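Local coordinates for multifunctional non-homologous end joining DNA repair protein LigD (Mycobacterium tuberculosis, PDB 4MKY), which probably repairs DNA double-strand breaks together with Ku by non-homologous end joining, this chain being its N-terminal primase-polymerase domain, at residues L21-G26 / N59-P64; A52-W57 / T92-D97; P131-R136 / D187-S192; R157-L162 / Q204-A209; V173-K178 / S245-T250. All coordinates share one frame; numbering follows the deposited sequence.

The five contacts spread over one primase-polymerase domain. Contact 1, contact 2 and contact 5 form a touching group: Trp57 packs against Gly248, and the loop 21-26 with the loop 59-64 lies against 245-250, contact centres being about 14 to 20 Å apart. Contact 3 and contact 4 lie farther off, about 37 and 38 Å from contact 1 between centres, across the middle of the chain. Along the sequence, contacts 1 and 2 interleave, and so do contacts 3, 4 and 5, whose chain runs through the mixed sheet and helices 149-164 and 192-209. The touching group borders the probable nucleotide and DNA sites; contacts 3 and 4 join peripheral parts of the fold.

Contact 1. Residues L21-G26 / N59-P64; sequences LYPATG and NGVDQP
Leu21 and Gly60 come together so tightly that Leu21 O sits 3.1 Å from Gly60 CA and accepts the Val61 N-H at 2.6 Å. The donor lies in the carbonyl plane, with a C=O...N angle of 158°. Glycine suits this place twice over: it has no CB to run into the carbonyl, and it readily adopts the positive phi of 72° that opens the type I turn Gly60-Gln63. Leu21 CD2 rests 3.6 Å from Gly60 N, and Val61 CG1 lies obliquely against Pro23 CD at 3.9 Å. The outer side is looser: exposed Pro23 and Asp62 face each other, OD2 of Asp62 3.0 Å from Pro23 CG, with no hydrogen bond. Tyr22 turns inward, its OH bonded to Arg247 O. Leu21 and Tyr22 form a classic beta bulge facing Thr27, just before helix 29-44, where Tyr22 leans on Ile32 and Leu21 on Lys29, while 59-64 links strands 53-56 and 66-68.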
# COMPACT_ATOMS: atom_id res chain seq x y z
N LEU A 21 30.16 6.38 -12.38
CA LEU A 21 28.83 6.32 -11.80
C LEU A 21 28.74 5.15 -10.82
O LEU A 21 28.11 5.26 -9.76
CB LEU A 21 27.77 6.19 -12.89
CG LEU A 21 27.57 7.43 -13.77
CD1 LEU A 21 26.18 7.47 -14.38
CD2 LEU A 21 27.80 8.69 -12.96
N TYR A 22 29.36 4.03 -11.18
CA TYR A 22 29.51 2.91 -10.27
C TYR A 22 30.96 2.86 -9.78
O TYR A 22 31.85 2.39 -10.48
CB TYR A 22 29.11 1.61 -10.95
CG TYR A 22 27.68 1.58 -11.50
CD1 TYR A 22 27.37 2.16 -12.73
CD2 TYR A 22 26.68 0.90 -10.83
CE1 TYR A 22 26.11 2.06 -13.27
CE2 TYR A 22 25.42 0.78 -11.38
CZ TYR A 22 25.14 1.35 -12.60
OH TYR A 22 23.87 1.29 -13.12
N PRO A 23 31.21 3.41 -8.59
CA PRO A 23 32.57 3.47 -8.05
C PRO A 23 33.16 2.09 -7.82
O PRO A 23 34.35 1.89 -8.02
CB PRO A 23 32.40 4.19 -6.71
CG PRO A 23 31.07 4.88 -6.80
CD PRO A 23 30.22 4.01 -7.68
N ALA A 24 32.33 1.16 -7.37
CA ALA A 24 32.81 -0.16 -7.01
C ALA A 24 33.43 -0.88 -8.21
O ALA A 24 34.38 -1.65 -8.06
CB ALA A 24 31.69 -0.99 -6.41
N THR A 25 32.91 -0.63 -9.40
CA THR A 25 33.42 -1.32 -10.58
C THR A 25 34.21 -0.38 -11.47
O THR A 25 34.91 -0.82 -12.39
CB THR A 25 32.27 -1.93 -11.40
OG1 THR A 25 31.42 -0.88 -11.89
CG2 THR A 25 31.46 -2.90 -10.54
N GLY A 26 34.07 0.92 -11.23
CA GLY A 26 34.75 1.91 -12.05
C GLY A 26 34.04 2.14 -13.38
O GLY A 26 34.68 2.49 -14.38
N ASN A 59 25.12 11.81 -9.89
CA ASN A 59 26.39 11.82 -9.18
C ASN A 59 26.76 10.42 -8.77
O ASN A 59 27.33 10.19 -7.71
CB ASN A 59 26.33 12.75 -7.97
CG ASN A 59 26.12 14.18 -8.38
OD1 ASN A 59 24.98 14.62 -8.53
ND2 ASN A 59 27.19 14.86 -8.72
N GLY A 60 26.47 9.48 -9.67
CA GLY A 60 26.83 8.10 -9.46
C GLY A 60 25.98 7.43 -8.41
O GLY A 60 25.13 8.07 -7.78
N VAL A 61 26.34 6.19 -8.10
CA VAL A 61 25.46 5.34 -7.31
C VAL A 61 25.69 5.45 -5.79
O VAL A 61 25.03 4.77 -5.00
CB VAL A 61 25.58 3.89 -7.78
CG1 VAL A 61 26.53 3.10 -6.90
CG2 VAL A 61 24.20 3.26 -7.84
N ASP A 62 26.59 6.33 -5.39
CA ASP A 62 26.82 6.53 -3.96
C ASP A 62 26.14 7.82 -3.50
O ASP A 62 26.18 8.16 -2.32
CB ASP A 62 28.33 6.55 -3.63
CG ASP A 62 29.01 5.20 -3.94
OD1 ASP A 62 28.31 4.20 -4.19
OD2 ASP A 62 30.25 5.13 -3.95
N GLN A 63 25.42 8.47 -4.41
CA GLN A 63 24.87 9.79 -4.13
C GLN A 63 23.38 9.83 -4.48
O GLN A 63 22.92 9.11 -5.36
CB GLN A 63 25.62 10.86 -4.93
CG GLN A 63 27.14 10.77 -4.83
CD GLN A 63 27.70 11.31 -3.52
OE1 GLN A 63 27.10 12.19 -2.90
NE2 GLN A 63 28.88 10.83 -3.13
N PRO A 64 22.62 10.67 -3.75
CA PRO A 64 21.18 10.69 -3.90
C PRO A 64 20.72 10.55 -5.36
O PRO A 64 21.37 11.04 -6.29
CB PRO A 64 20.81 12.07 -3.35
CG PRO A 64 21.85 12.33 -2.31
CD PRO A 64 23.11 11.77 -2.90

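Contact 2. Residues A52-W57 / T92-D97; sequences ATRKRW and TYPIID. With nucleotides of chain F.
The junction between a four-stranded antiparallel sheet and the two-stranded hairpin 80-86/89-95 is made here, where Ala52, just ahead of strand 53-56, meets Pro94 of the hairpin. Ala52 N donates to Pro94 O at 2.9 Å, nearly along the C=O axis. The small Ala52 side chain permits this approach, and its CB also touches Ile96 CG1 at 4.1 Å. Arg54 folds back along its own strand: bends at chi2 (131°) and chi3 (-71°) bring NH2 to Ala52 O at 2.9 Å, with the oxygen in the guanidinium plane, while NE adds a weak second bond. The Pro94 ring lies over one guanidinium face, displaced from the centre of the group, so a flat cation meets a compact apolar ring; NH2 also bonds Lys69 O. Strand 53-56 runs through the probable substrate and DNA site of the polymerase domain: Lys55 probably binds substrate, and 56-58 probably contact DNA. On this strand Arg56, held by a salt bridge to Glu68, places NH2 2.7 Å from O4' of DG1 of chain F, a nucleotide with a 5'-phosphate. Nearer the hairpin, Thr53 and Tyr93 run alongside each other; Thr53 OG1 stands at the ring edge, 3.9 Å from Tyr93 CE2, and bonds Lys69 NZ, while Tyr93 OH bonds His86 NE2.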
# COMPACT_ATOMS: atom_id res chain seq x y z
N ALA A 52 7.82 6.40 -19.88
CA ALA A 52 9.06 5.98 -19.24
C ALA A 52 9.29 6.74 -17.94
O ALA A 52 9.48 7.95 -17.96
CB ALA A 52 10.23 6.20 -20.19
N THR A 53 9.25 6.06 -16.80
CA THR A 53 9.67 6.68 -15.55
C THR A 53 11.17 6.49 -15.36
O THR A 53 11.70 5.42 -15.66
CB THR A 53 8.95 6.09 -14.33
OG1 THR A 53 7.60 6.54 -14.30
CG2 THR A 53 9.61 6.56 -13.07
N ARG A 54 11.87 7.55 -14.96
CA ARG A 54 13.31 7.49 -14.78
C ARG A 54 13.70 7.55 -13.32
O ARG A 54 13.18 8.38 -12.57
CB ARG A 54 14.00 8.66 -15.49
CG ARG A 54 14.23 8.47 -16.99
CD ARG A 54 13.74 9.69 -17.77
NE ARG A 54 12.28 9.75 -17.77
CZ ARG A 54 11.56 10.81 -17.41
NH1 ARG A 54 12.13 11.96 -17.16
NH2 ARG A 54 10.24 10.72 -17.36
N LYS A 55 14.66 6.71 -12.95
CA LYS A 55 15.40 6.94 -11.71
C LYS A 55 16.83 7.35 -12.06
O LYS A 55 17.59 6.57 -12.65
CB LYS A 55 15.37 5.70 -10.83
CG LYS A 55 15.65 6.02 -9.37
CD LYS A 55 15.28 4.86 -8.47
CE LYS A 55 15.61 5.21 -7.02
NZ LYS A 55 15.31 4.04 -6.12
N ARG A 56 17.20 8.57 -11.74
CA ARG A 56 18.50 9.08 -12.20
C ARG A 56 19.52 9.27 -11.08
O ARG A 56 19.22 9.89 -10.05
CB ARG A 56 18.29 10.37 -12.97
CG ARG A 56 17.08 10.34 -13.89
CD ARG A 56 16.79 11.70 -14.48
NE ARG A 56 18.04 12.34 -14.87
CZ ARG A 56 18.14 13.62 -15.22
NH1 ARG A 56 17.05 14.38 -15.24
NH2 ARG A 56 19.33 14.12 -15.52
N TRP A 57 20.73 8.75 -11.28
CA TRP A 57 21.84 8.96 -10.35
C TRP A 57 22.97 9.81 -10.96
O TRP A 57 24.08 9.33 -11.15
CB TRP A 57 22.45 7.61 -9.99
CG TRP A 57 21.67 6.79 -9.01
CD1 TRP A 57 21.98 6.58 -7.69
CD2 TRP A 57 20.55 5.94 -9.30
NE1 TRP A 57 21.09 5.69 -7.13
CE2 TRP A 57 20.23 5.26 -8.10
CE3 TRP A 57 19.80 5.69 -10.45
CZ2 TRP A 57 19.16 4.37 -8.02
CZ3 TRP A 57 18.76 4.78 -10.37
CH2 TRP A 57 18.43 4.16 -9.16
N THR A 92 3.02 14.58 -18.20
CA THR A 92 3.30 14.16 -19.56
C THR A 92 4.69 13.55 -19.63
O THR A 92 5.69 14.20 -19.33
CB THR A 92 3.14 15.33 -20.55
OG1 THR A 92 4.41 15.67 -21.10
CG2 THR A 92 2.52 16.56 -19.87
N TYR A 93 4.73 12.25 -19.90
CA TYR A 93 5.94 11.44 -19.86
C TYR A 93 6.60 11.49 -21.22
O TYR A 93 5.91 11.70 -22.22
CB TYR A 93 5.56 9.98 -19.60
CG TYR A 93 4.89 9.72 -18.28
CD1 TYR A 93 3.56 10.06 -18.08
CD2 TYR A 93 5.58 9.11 -17.23
CE1 TYR A 93 2.95 9.85 -16.87
CE2 TYR A 93 4.97 8.88 -16.01
CZ TYR A 93 3.65 9.25 -15.85
OH TYR A 93 3.04 9.11 -14.63
N PRO A 94 7.89 11.12 -21.26
CA PRO A 94 8.58 10.73 -22.48
C PRO A 94 8.28 9.27 -22.84
O PRO A 94 8.24 8.41 -21.97
CB PRO A 94 10.06 10.85 -22.10
CG PRO A 94 10.08 10.59 -20.64
CD PRO A 94 8.81 11.20 -20.11
N ILE A 95 8.13 8.99 -24.13
CA ILE A 95 8.16 7.62 -24.58
C ILE A 95 9.49 7.40 -25.27
O ILE A 95 9.89 8.21 -26.11
CB ILE A 95 7.08 7.34 -25.63
CG1 ILE A 95 5.70 7.71 -25.08
CG2 ILE A 95 7.12 5.88 -26.03
CD1 ILE A 95 4.61 7.79 -26.13
N ILE A 96 10.22 6.36 -24.87
CA ILE A 96 11.46 6.01 -25.57
C ILE A 96 11.13 5.05 -26.71
O ILE A 96 10.49 4.01 -26.49
CB ILE A 96 12.45 5.31 -24.64
CG1 ILE A 96 12.77 6.20 -23.44
CG2 ILE A 96 13.68 4.91 -25.42
CD1 ILE A 96 13.64 7.39 -23.81
N ASP A 97 11.58 5.36 -27.92
CA ASP A 97 11.26 4.51 -29.06
C ASP A 97 12.32 4.55 -30.16
O ASP A 97 12.08 4.11 -31.30
CB ASP A 97 9.87 4.88 -29.60
CG ASP A 97 9.73 6.36 -29.89
OD1 ASP A 97 10.77 7.05 -30.01
OD2 ASP A 97 8.59 6.84 -30.01
OP3 DG F 1 25.80 13.27 -14.08
P DG F 1 26.07 13.95 -15.37
OP1 DG F 1 27.14 13.18 -16.08
OP2 DG F 1 26.24 15.41 -15.14
O5' DG F 1 24.71 13.79 -16.17
C5' DG F 1 23.46 14.17 -15.56
C4' DG F 1 22.68 15.02 -16.53
O4' DG F 1 21.53 15.58 -15.87
C3' DG F 1 23.44 16.23 -17.05
O3' DG F 1 22.74 16.60 -18.23
C2' DG F 1 23.23 17.23 -15.93
C1' DG F 1 21.82 16.90 -15.42
N9 DG F 1 21.70 16.89 -13.97
C8 DG F 1 22.66 16.48 -13.08
N7 DG F 1 22.21 16.39 -11.85
C5 DG F 1 20.87 16.70 -11.95
C6 DG F 1 19.87 16.80 -10.94
O6 DG F 1 19.98 16.58 -9.73
N1 DG F 1 18.64 17.18 -11.47
C2 DG F 1 18.40 17.43 -12.80
N2 DG F 1 17.13 17.74 -13.12
N3 DG F 1 19.32 17.35 -13.75
C4 DG F 1 20.53 17.00 -13.25

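Contact 3. Residues P131-R136 / D187-S192; sequences PGPATR and DEPVSS
Val190 O receives the Ala134 N-H at 2.7 Å, the donor tilted 21° from the carbonyl plane. The return bond, Val190 N to Ala134 O, is weak at 3.4 Å, so the antiparallel hydrogen-bonded pair rests mainly on the first bond. Val190 O also has Ala134 CB at 3.4 Å; a small methyl suits a position pressed so closely against the neighbouring backbone. Proline precedes each partner of the pair. Lacking an N-H, Pro133 and Pro189 contribute ring carbon instead: the rings pass each other at a slant, Pro133 CG meeting Pro189 CB at 3.4 Å at the surface. Ser191 follows as the N-cap of helix 192-209, its OG accepting from Gly194 N. The bridge ties short strand 189-190 to strand 129-143, which also pairs with 118-122 and 180-186; the chain turns corners at Thr135 and at Asp187-Glu188, and Ser192 packs on Trp118 of strand 118-122.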
# COMPACT_ATOMS: atom_id res chain seq x y z
N PRO A 131 -3.72 5.96 -22.58
CA PRO A 131 -3.28 4.67 -22.17
C PRO A 131 -4.26 3.60 -22.64
O PRO A 131 -5.46 3.70 -22.36
CB PRO A 131 -3.29 4.77 -20.62
CG PRO A 131 -3.56 6.22 -20.30
CD PRO A 131 -4.33 6.72 -21.47
N GLY A 132 -3.73 2.54 -23.25
CA GLY A 132 -4.55 1.44 -23.75
C GLY A 132 -4.46 0.22 -22.85
O GLY A 132 -3.81 0.24 -21.83
N PRO A 133 -5.06 -0.89 -23.26
CA PRO A 133 -5.02 -2.08 -22.44
C PRO A 133 -3.60 -2.65 -22.20
O PRO A 133 -2.67 -2.35 -22.94
CB PRO A 133 -5.82 -3.08 -23.28
CG PRO A 133 -5.61 -2.64 -24.70
CD PRO A 133 -5.52 -1.14 -24.63
N ALA A 134 -3.51 -3.61 -21.28
CA ALA A 134 -2.25 -4.30 -20.97
C ALA A 134 -1.84 -5.25 -22.10
O ALA A 134 -2.63 -6.08 -22.53
CB ALA A 134 -2.37 -5.07 -19.66
N THR A 135 -0.60 -5.17 -22.54
CA THR A 135 -0.15 -6.08 -23.58
C THR A 135 0.66 -7.24 -23.00
O THR A 135 1.11 -8.10 -23.75
CB THR A 135 0.76 -5.36 -24.57
OG1 THR A 135 2.07 -5.25 -24.01
CG2 THR A 135 0.20 -3.98 -24.88
N ARG A 136 0.89 -7.23 -21.69
CA ARG A 136 1.65 -8.30 -21.00
C ARG A 136 1.44 -8.25 -19.49
O ARG A 136 1.15 -7.20 -18.93
CB ARG A 136 3.15 -8.26 -21.32
CG ARG A 136 3.74 -6.87 -21.25
CD ARG A 136 5.25 -6.82 -21.41
NE ARG A 136 5.78 -5.66 -20.68
CZ ARG A 136 6.61 -4.74 -21.19
NH1 ARG A 136 7.02 -4.81 -22.45
NH2 ARG A 136 7.02 -3.74 -20.44
N ASP A 187 -1.40 -11.74 -26.28
CA ASP A 187 -1.54 -11.45 -27.71
C ASP A 187 -2.87 -10.77 -27.93
O ASP A 187 -3.06 -10.02 -28.88
CB ASP A 187 -1.46 -12.72 -28.54
CG ASP A 187 -0.32 -13.63 -28.11
OD1 ASP A 187 0.81 -13.16 -27.91
OD2 ASP A 187 -0.52 -14.84 -28.09
N GLU A 188 -3.77 -10.95 -26.99
CA GLU A 188 -5.03 -10.25 -27.05
C GLU A 188 -5.15 -9.37 -25.80
O GLU A 188 -5.41 -9.89 -24.71
CB GLU A 188 -6.13 -11.29 -27.13
CG GLU A 188 -7.54 -10.78 -27.22
CD GLU A 188 -8.54 -11.87 -26.88
OE1 GLU A 188 -8.20 -12.73 -26.01
OE2 GLU A 188 -9.64 -11.87 -27.48
N PRO A 189 -4.93 -8.05 -25.95
CA PRO A 189 -4.83 -7.21 -24.77
C PRO A 189 -6.07 -7.16 -23.87
O PRO A 189 -7.18 -7.34 -24.34
CB PRO A 189 -4.50 -5.84 -25.35
CG PRO A 189 -3.76 -6.15 -26.61
CD PRO A 189 -4.55 -7.30 -27.16
N VAL A 190 -5.84 -7.09 -22.55
CA VAL A 190 -6.90 -7.05 -21.59
C VAL A 190 -6.71 -5.80 -20.72
O VAL A 190 -5.61 -5.26 -20.63
CB VAL A 190 -6.93 -8.36 -20.79
CG1 VAL A 190 -6.48 -9.49 -21.70
CG2 VAL A 190 -6.00 -8.30 -19.57
N SER A 191 -7.80 -5.23 -20.24
CA SER A 191 -7.71 -4.03 -19.41
C SER A 191 -6.78 -4.33 -18.24
O SER A 191 -6.65 -5.49 -17.83
CB SER A 191 -9.06 -3.65 -18.87
OG SER A 191 -9.52 -4.64 -17.96
N SER A 192 -6.05 -3.31 -17.80
CA SER A 192 -5.26 -3.42 -16.60
C SER A 192 -6.11 -3.97 -15.46
O SER A 192 -5.61 -4.73 -14.65
CB SER A 192 -4.63 -2.09 -16.22
OG SER A 192 -3.78 -1.62 -17.27

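Contact 4. Residues R157-L162 / Q204-A209; sequences RAVRDL and QRLEQA
Leu162 and Leu206 meet through their CD1 methyls at 4.1 Å, in an apolar contact with no hydrogen bond across it. Ala158, one turn before Leu162 on the same helix face, offers its CB to Leu206 CD2 at 4.2 Å; a short side chain fits where Leu206 pushes in. Val159 crosses Leu206 at about a right angle, although their modelled separation is doubtful. Leu162 also slants across Arg205, whose CG lies opposite the backbone N (chi1 -158°) and whose straight chain to NE brings CD to 3.9 Å from Leu162 CD1. The methylenes of Arg205 extend the apolar contact toward solvent, while the guanidinium reaches a long, weak ion pair with Asp165. Farther out, Val214 backs Leu206 and Met210 backs Ala158, while Glu207 forms a salt bridge with Lys200 of the second subunit. The axes of segments 157-162 and 204-209 approach to 10.6 Å, with 124° between their N-to-C directions, and both pack as flanking helices of the mixed sheet in the archaeo-eukaryotic primase fold.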
# COMPACT_ATOMS: atom_id res chain seq x y z
N ARG A 157 8.63 -21.50 -11.10
CA ARG A 157 8.15 -22.70 -11.79
C ARG A 157 6.68 -23.01 -11.52
O ARG A 157 5.94 -23.43 -12.42
CB ARG A 157 9.05 -23.89 -11.50
CG ARG A 157 10.33 -23.81 -12.30
CD ARG A 157 11.14 -25.09 -12.25
NE ARG A 157 11.38 -25.51 -10.88
CZ ARG A 157 12.36 -25.05 -10.12
NH1 ARG A 157 13.23 -24.15 -10.62
NH2 ARG A 157 12.50 -25.51 -8.87
N ALA A 158 6.23 -22.71 -10.31
CA ALA A 158 4.82 -22.94 -9.97
C ALA A 158 3.91 -21.91 -10.67
O ALA A 158 2.84 -22.24 -11.14
CB ALA A 158 4.61 -22.94 -8.47
N VAL A 159 4.42 -20.70 -10.85
CA VAL A 159 3.62 -19.67 -11.49
C VAL A 159 3.46 -20.02 -12.96
O VAL A 159 2.35 -20.00 -13.51
CB VAL A 159 4.28 -18.28 -11.39
CG1 VAL A 159 3.55 -17.30 -12.30
CG2 VAL A 159 4.25 -17.77 -9.97
N ARG A 160 4.60 -20.25 -13.61
CA ARG A 160 4.61 -20.79 -14.94
C ARG A 160 3.58 -21.89 -15.10
O ARG A 160 2.83 -21.91 -16.09
CB ARG A 160 6.00 -21.32 -15.28
CG ARG A 160 6.10 -21.73 -16.72
CD ARG A 160 7.15 -22.80 -16.96
NE ARG A 160 7.54 -22.77 -18.37
CZ ARG A 160 8.62 -23.35 -18.86
NH1 ARG A 160 9.48 -23.96 -18.06
NH2 ARG A 160 8.85 -23.29 -20.18
N ASP A 161 3.55 -22.84 -14.17
CA ASP A 161 2.60 -23.96 -14.27
C ASP A 161 1.17 -23.42 -14.34
O ASP A 161 0.39 -23.82 -15.21
CB ASP A 161 2.76 -24.94 -13.10
CG ASP A 161 1.65 -26.03 -13.05
OD1 ASP A 161 1.32 -26.62 -14.09
OD2 ASP A 161 1.11 -26.33 -11.96
N LEU A 162 0.80 -22.58 -13.36
CA LEU A 162 -0.55 -22.04 -13.31
C LEU A 162 -0.86 -21.29 -14.59
O LEU A 162 -1.98 -21.34 -15.10
CB LEU A 162 -0.70 -21.10 -12.12
CG LEU A 162 -0.64 -21.79 -10.75
CD1 LEU A 162 -1.17 -20.88 -9.66
CD2 LEU A 162 -1.52 -23.02 -10.84
N GLN A 204 -3.11 -15.86 -5.36
CA GLN A 204 -3.92 -16.40 -4.29
C GLN A 204 -4.05 -17.91 -4.40
O GLN A 204 -4.05 -18.62 -3.41
CB GLN A 204 -5.31 -15.73 -4.30
CG GLN A 204 -5.24 -14.25 -3.92
CD GLN A 204 -6.62 -13.63 -3.78
OE1 GLN A 204 -7.52 -13.89 -4.59
NE2 GLN A 204 -6.80 -12.83 -2.73
N ARG A 205 -4.12 -18.41 -5.62
CA ARG A 205 -4.13 -19.85 -5.81
C ARG A 205 -2.80 -20.47 -5.41
O ARG A 205 -2.74 -21.59 -4.88
CB ARG A 205 -4.41 -20.18 -7.26
CG ARG A 205 -4.94 -21.59 -7.40
CD ARG A 205 -4.82 -22.08 -8.80
NE ARG A 205 -5.36 -23.42 -8.89
CZ ARG A 205 -5.68 -24.01 -10.04
NH1 ARG A 205 -5.63 -23.33 -11.18
NH2 ARG A 205 -6.14 -25.25 -10.02
N LEU A 206 -1.73 -19.75 -5.69
CA LEU A 206 -0.40 -20.23 -5.45
C LEU A 206 -0.16 -20.26 -3.95
O LEU A 206 0.56 -21.13 -3.47
CB LEU A 206 0.59 -19.26 -6.07
CG LEU A 206 1.78 -19.87 -6.79
CD1 LEU A 206 2.06 -18.97 -7.99
CD2 LEU A 206 3.01 -20.02 -5.89
N GLU A 207 -0.73 -19.28 -3.24
CA GLU A 207 -0.50 -19.06 -1.81
C GLU A 207 -1.34 -20.07 -1.07
O GLU A 207 -0.87 -20.72 -0.14
CB GLU A 207 -0.90 -17.62 -1.43
CG GLU A 207 -0.83 -17.29 0.05
CD GLU A 207 -1.34 -15.89 0.41
OE1 GLU A 207 -2.42 -15.49 -0.04
OE2 GLU A 207 -0.67 -15.21 1.22
N GLN A 208 -2.56 -20.27 -1.56
CA GLN A 208 -3.42 -21.35 -1.07
C GLN A 208 -2.75 -22.71 -1.14
O GLN A 208 -3.02 -23.59 -0.33
CB GLN A 208 -4.70 -21.40 -1.91
CG GLN A 208 -5.55 -22.62 -1.65
CD GLN A 208 -6.90 -22.53 -2.32
OE1 GLN A 208 -7.20 -21.57 -3.07
NE2 GLN A 208 -7.76 -23.50 -2.03
N ALA A 209 -1.94 -22.93 -2.16
CA ALA A 209 -1.35 -24.25 -2.35
C ALA A 209 0.04 -24.35 -1.73
O ALA A 209 0.53 -25.46 -1.48
CB ALA A 209 -1.28 -24.56 -3.83

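Contact 5. Residues V173-K178 / S245-T250; sequences VTSGSK and SLRGRT
Arg247 and Arg249 reach across to the Ser175-Gly176-Ser177 loop, and together these segments probably line the nucleotide-binding pocket of the polymerase domain; Arg247 and residues 175-178 probably bind the substrate. Segment 245-250 begins with Ser245, whose OG bonds the Leu246 carbonyl, and Leu246, whose apolar side chain turns away to pack on Ile32 and Tyr35 of helix 29-44. Arg247 follows, bent at chi2 (57°) so that NE meets Ser175 O at 2.5 Å, a short bond lying nearly in the guanidinium plane. NH2 adds a weak bond to the same oxygen, and NH1 forms a salt bridge with Glu112, so the group is fixed on several sides. Ser177 OG sits over one face, 3.0 Å from Arg247 CZ, but its angle to NH2 is poor for a hydrogen bond. Ser175 OG is hydrogen-bonded chiefly to Gly179 O, and a water weakly links it to Arg247 NH2. A CB on Gly176 would run into Arg247 NE, and the positive phi of 105° also favours glycine. Gly248 then centres an inverse gamma turn and gives its N-H to Glu112. Arg249, bent at chi3, comes over the same loop: its CD is 3.3 Å from Gly176 O, its NE is 3.5 Å from Ser177 CA, and Ser177 OG stands 3.7 Å above the plane of the Arg249 guanidinium, to one side of its middle.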
# COMPACT_ATOMS: atom_id res chain seq x y z
N VAL A 173 12.90 -13.00 -15.88
CA VAL A 173 13.89 -11.92 -15.95
C VAL A 173 14.47 -11.67 -14.55
O VAL A 173 13.72 -11.49 -13.60
CB VAL A 173 13.25 -10.64 -16.50
CG1 VAL A 173 14.20 -9.46 -16.39
CG2 VAL A 173 12.84 -10.85 -17.96
N THR A 174 15.77 -11.83 -14.38
CA THR A 174 16.37 -11.47 -13.09
C THR A 174 16.49 -9.97 -13.04
O THR A 174 17.07 -9.34 -13.95
CB THR A 174 17.76 -12.13 -12.84
OG1 THR A 174 18.53 -12.11 -14.05
CG2 THR A 174 17.59 -13.55 -12.32
N SER A 175 16.01 -9.40 -11.94
CA SER A 175 15.65 -7.98 -11.90
C SER A 175 16.84 -7.06 -11.75
O SER A 175 16.73 -5.86 -12.03
CB SER A 175 14.65 -7.71 -10.78
OG SER A 175 15.24 -7.89 -9.49
N GLY A 176 17.99 -7.61 -11.34
CA GLY A 176 19.19 -6.81 -11.19
C GLY A 176 19.45 -6.57 -9.71
O GLY A 176 20.58 -6.23 -9.31
N SER A 177 18.46 -6.89 -8.90
CA SER A 177 18.55 -6.71 -7.47
C SER A 177 18.47 -8.00 -6.71
O SER A 177 19.48 -8.64 -6.41
CB SER A 177 17.41 -5.84 -6.99
OG SER A 177 17.51 -4.57 -7.59
N LYS A 178 17.25 -8.30 -6.27
CA LYS A 178 16.99 -9.39 -5.36
C LYS A 178 15.80 -10.16 -5.94
O LYS A 178 15.62 -11.35 -5.71
CB LYS A 178 16.60 -8.78 -4.02
CG LYS A 178 16.26 -9.74 -2.89
CD LYS A 178 16.33 -8.99 -1.54
CE LYS A 178 15.96 -9.92 -0.39
NZ LYS A 178 15.64 -9.25 0.91
N SER A 245 17.18 -3.00 -18.64
CA SER A 245 17.58 -1.76 -17.95
C SER A 245 18.65 -1.99 -16.90
O SER A 245 18.62 -2.97 -16.17
CB SER A 245 16.37 -1.11 -17.27
OG SER A 245 16.83 -0.10 -16.38
N LEU A 246 19.57 -1.04 -16.82
CA LEU A 246 20.57 -1.02 -15.76
C LEU A 246 19.98 -0.81 -14.37
O LEU A 246 18.83 -0.38 -14.23
CB LEU A 246 21.58 0.09 -16.07
CG LEU A 246 22.76 -0.47 -16.87
CD1 LEU A 246 23.47 0.65 -17.60
CD2 LEU A 246 23.70 -1.22 -15.92
N ARG A 247 20.81 -1.00 -13.35
CA ARG A 247 20.37 -0.88 -11.96
C ARG A 247 21.12 0.13 -11.13
O ARG A 247 22.34 0.16 -11.16
CB ARG A 247 20.46 -2.21 -11.26
CG ARG A 247 19.16 -2.57 -10.60
CD ARG A 247 18.05 -2.60 -11.63
NE ARG A 247 17.01 -3.49 -11.16
CZ ARG A 247 16.31 -3.29 -10.06
NH1 ARG A 247 16.38 -2.14 -9.44
NH2 ARG A 247 15.42 -4.18 -9.68
N GLY A 248 20.40 0.93 -10.35
CA GLY A 248 21.04 1.89 -9.46
C GLY A 248 21.76 1.24 -8.28
O GLY A 248 21.71 1.74 -7.14
N ARG A 249 22.53 0.20 -8.56
CA ARG A 249 23.13 -0.61 -7.51
C ARG A 249 24.63 -0.47 -7.48
O ARG A 249 25.22 0.05 -8.43
CB ARG A 249 22.77 -2.09 -7.70
CG ARG A 249 21.47 -2.51 -7.04
CD ARG A 249 21.37 -4.03 -7.01
NE ARG A 249 20.77 -4.58 -5.79
CZ ARG A 249 20.30 -3.86 -4.78
NH1 ARG A 249 20.28 -2.54 -4.85
NH2 ARG A 249 19.80 -4.49 -3.71
N THR A 250 25.26 -0.95 -6.41
CA THR A 250 26.71 -0.92 -6.29
C THR A 250 27.37 -1.32 -7.59
O THR A 250 28.20 -0.60 -8.14
CB THR A 250 27.20 -1.88 -5.21
OG1 THR A 250 26.57 -1.54 -3.97
CG2 THR A 250 28.70 -1.77 -5.02
O HOH W 1 13.24 -5.50 -8.12